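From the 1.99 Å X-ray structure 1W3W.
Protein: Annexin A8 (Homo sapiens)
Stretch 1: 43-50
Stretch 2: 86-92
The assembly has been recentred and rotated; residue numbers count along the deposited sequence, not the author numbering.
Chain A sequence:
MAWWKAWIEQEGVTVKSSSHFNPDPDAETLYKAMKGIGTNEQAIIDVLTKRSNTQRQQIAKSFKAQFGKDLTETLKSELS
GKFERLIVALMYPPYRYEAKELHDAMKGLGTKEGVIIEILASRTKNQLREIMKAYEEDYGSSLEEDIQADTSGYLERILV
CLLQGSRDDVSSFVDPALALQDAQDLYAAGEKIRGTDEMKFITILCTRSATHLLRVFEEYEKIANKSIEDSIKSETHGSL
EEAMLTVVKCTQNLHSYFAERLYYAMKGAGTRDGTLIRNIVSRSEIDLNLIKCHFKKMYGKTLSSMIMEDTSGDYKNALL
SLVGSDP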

# COMPACT_ATOMS: atom_id res chain seq x y z
N ALA A 43 -8.56 -22.14 -14.05
CA ALA A 43 -7.98 -23.04 -13.07
C ALA A 43 -6.89 -22.34 -12.27
O ALA A 43 -6.69 -22.64 -11.11
CB ALA A 43 -7.43 -24.29 -13.74
N ILE A 44 -6.17 -21.41 -12.91
CA ILE A 44 -5.16 -20.63 -12.22
C ILE A 44 -5.84 -19.69 -11.20
O ILE A 44 -5.39 -19.60 -10.07
CB ILE A 44 -4.27 -19.86 -13.23
CG1 ILE A 44 -3.40 -20.86 -14.02
CG2 ILE A 44 -3.37 -18.85 -12.53
CD1 ILE A 44 -2.80 -20.31 -15.28
N ILE A 45 -6.92 -19.03 -11.61
CA ILE A 45 -7.73 -18.19 -10.71
C ILE A 45 -8.25 -19.01 -9.53
O ILE A 45 -8.12 -18.60 -8.38
CB ILE A 45 -8.91 -17.53 -11.47
CG1 ILE A 45 -8.40 -16.53 -12.50
CG2 ILE A 45 -9.90 -16.83 -10.50
CD1 ILE A 45 -9.50 -16.04 -13.44
N ASP A 46 -8.79 -20.19 -9.80
CA ASP A 46 -9.44 -21.01 -8.78
C ASP A 46 -8.49 -21.50 -7.72
O ASP A 46 -8.90 -21.71 -6.61
CB ASP A 46 -10.15 -22.21 -9.41
CG ASP A 46 -11.41 -21.82 -10.15
OD1 ASP A 46 -11.82 -20.64 -10.12
OD2 ASP A 46 -12.06 -22.65 -10.81
N VAL A 47 -7.22 -21.69 -8.06
CA VAL A 47 -6.23 -22.09 -7.06
C VAL A 47 -5.65 -20.85 -6.35
O VAL A 47 -5.72 -20.73 -5.12
CB VAL A 47 -5.10 -22.93 -7.70
CG1 VAL A 47 -3.97 -23.17 -6.70
CG2 VAL A 47 -5.64 -24.27 -8.20
N LEU A 48 -5.08 -19.93 -7.11
CA LEU A 48 -4.26 -18.89 -6.49
C LEU A 48 -5.05 -17.82 -5.74
O LEU A 48 -4.53 -17.30 -4.75
CB LEU A 48 -3.31 -18.26 -7.51
CG LEU A 48 -2.34 -19.29 -8.07
CD1 LEU A 48 -1.48 -18.65 -9.13
CD2 LEU A 48 -1.48 -19.91 -6.96
N THR A 49 -6.26 -17.48 -6.17
CA THR A 49 -7.09 -16.52 -5.42
C THR A 49 -7.90 -17.12 -4.28
O THR A 49 -8.48 -16.38 -3.51
CB THR A 49 -8.08 -15.74 -6.31
OG1 THR A 49 -9.08 -16.63 -6.84
CG2 THR A 49 -7.38 -15.13 -7.50
N LYS A 50 -7.95 -18.45 -4.17
CA LYS A 50 -8.66 -19.11 -3.08
C LYS A 50 -7.74 -19.72 -2.03
O LYS A 50 -8.23 -20.31 -1.08
CB LYS A 50 -9.60 -20.20 -3.64
CG LYS A 50 -10.76 -19.66 -4.48
CD LYS A 50 -11.66 -18.74 -3.68
CE LYS A 50 -12.82 -18.15 -4.51
NZ LYS A 50 -13.20 -16.80 -4.00
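Stretch 2 86-92: LIVALMY

The contact between these two stretches of annexin A8 is a small, mainly apolar packing of two helices that run in nearly the same direction, held together by side-chain fit without a single hydrogen bond across it. Residues 86-91 are helical, continuing a helix that begins earlier in the chain, and they lie alongside helix 43-48 with an angle of 28° between the N-to-C directions. The axes come no closer than 11.4 Å, a wide spacing that leaves the gap to be filled by side chains; the nearest CA atoms, those of Leu48 and Leu90, are 7.5 Å apart. The two surfaces together bury 260 Å².

Leu48 is the centre of the arrangement. Its CA-to-CB bond points toward stretch 2, and in its m,t rotamer it touches two partners: CD1 of Leu48 lies 3.8 Å from CG2 of Ile87, and SD of Met91 is 4.0 Å from CD2 of Leu48 and 4.3 Å from its CD1. Both partners leave their helix sideways, but the ends of their side chains come nearer to stretch 1. Met91 does so with all three chi angles near -60°. One turn earlier on the first helix, Ile44 extends the same apolar seam, its CG2 standing 4.2 Å from CD1 of Ile87, so that Ile87 touches residues on successive turns.

The CA-to-CB bond of Leu90 points toward stretch 1, and its side chain meets the C-terminal part of that stretch, where CD1 approaches CG2 of Thr49 at 4.1 Å. The methyl of Thr49 faces Leu90, while its OG1 donates a hydrogen bond to O of Ile45 at 2.7 Å. Val88, by contrast, points away and makes no contact. The example illustrates a general principle: helices running in broadly the same direction can pack through a few apolar side-chain contacts, with no hydrogen bond between them.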

# COMPACT_ATOMS: atom_id res chain seq x y z
N LEU A 86 -1.34 -9.16 -11.82
CA LEU A 86 -2.08 -9.51 -10.61
C LEU A 86 -1.68 -10.86 -10.05
O LEU A 86 -1.46 -10.99 -8.84
CB LEU A 86 -3.58 -9.50 -10.89
CG LEU A 86 -4.48 -9.98 -9.75
CD1 LEU A 86 -4.38 -9.06 -8.51
CD2 LEU A 86 -5.88 -10.05 -10.24
N ILE A 87 -1.60 -11.87 -10.91
CA ILE A 87 -1.28 -13.22 -10.48
C ILE A 87 0.13 -13.26 -9.91
O ILE A 87 0.36 -13.89 -8.89
CB ILE A 87 -1.46 -14.24 -11.64
CG1 ILE A 87 -2.93 -14.35 -12.05
CG2 ILE A 87 -0.94 -15.60 -11.27
CD1 ILE A 87 -3.85 -14.95 -11.01
N VAL A 88 1.06 -12.55 -10.54
CA VAL A 88 2.45 -12.57 -10.08
C VAL A 88 2.56 -11.84 -8.75
O VAL A 88 3.30 -12.26 -7.86
CB VAL A 88 3.41 -11.93 -11.12
CG1 VAL A 88 4.75 -11.61 -10.51
CG2 VAL A 88 3.60 -12.89 -12.29
N ALA A 89 1.80 -10.74 -8.60
CA ALA A 89 1.73 -10.01 -7.35
C ALA A 89 1.29 -10.91 -6.18
O ALA A 89 1.86 -10.83 -5.10
CB ALA A 89 0.78 -8.81 -7.47
N LEU A 90 0.34 -11.80 -6.43
CA LEU A 90 -0.15 -12.73 -5.41
C LEU A 90 0.91 -13.70 -4.93
O LEU A 90 0.82 -14.21 -3.83
CB LEU A 90 -1.35 -13.53 -5.96
CG LEU A 90 -2.63 -12.72 -6.11
CD1 LEU A 90 -3.69 -13.53 -6.87
CD2 LEU A 90 -3.16 -12.29 -4.75
N MET A 91 1.90 -13.95 -5.77
CA MET A 91 2.98 -14.91 -5.48
C MET A 91 4.10 -14.37 -4.61
O MET A 91 4.89 -15.15 -4.07
CB MET A 91 3.58 -15.44 -6.79
CG MET A 91 2.65 -16.31 -7.60
SD MET A 91 1.88 -17.68 -6.68
CE MET A 91 3.24 -18.51 -6.08
N TYR A 92 4.19 -13.05 -4.47
CA TYR A 92 5.19 -12.47 -3.60
C TYR A 92 4.79 -12.60 -2.13
O TYR A 92 3.65 -12.30 -1.77
CB TYR A 92 5.45 -10.99 -3.94
CG TYR A 92 6.42 -10.82 -5.08
CD1 TYR A 92 6.02 -10.99 -6.39
CD2 TYR A 92 7.75 -10.52 -4.85
CE1 TYR A 92 6.91 -10.86 -7.45
CE2 TYR A 92 8.66 -10.38 -5.90
CZ TYR A 92 8.23 -10.56 -7.20
OH TYR A 92 9.10 -10.45 -8.25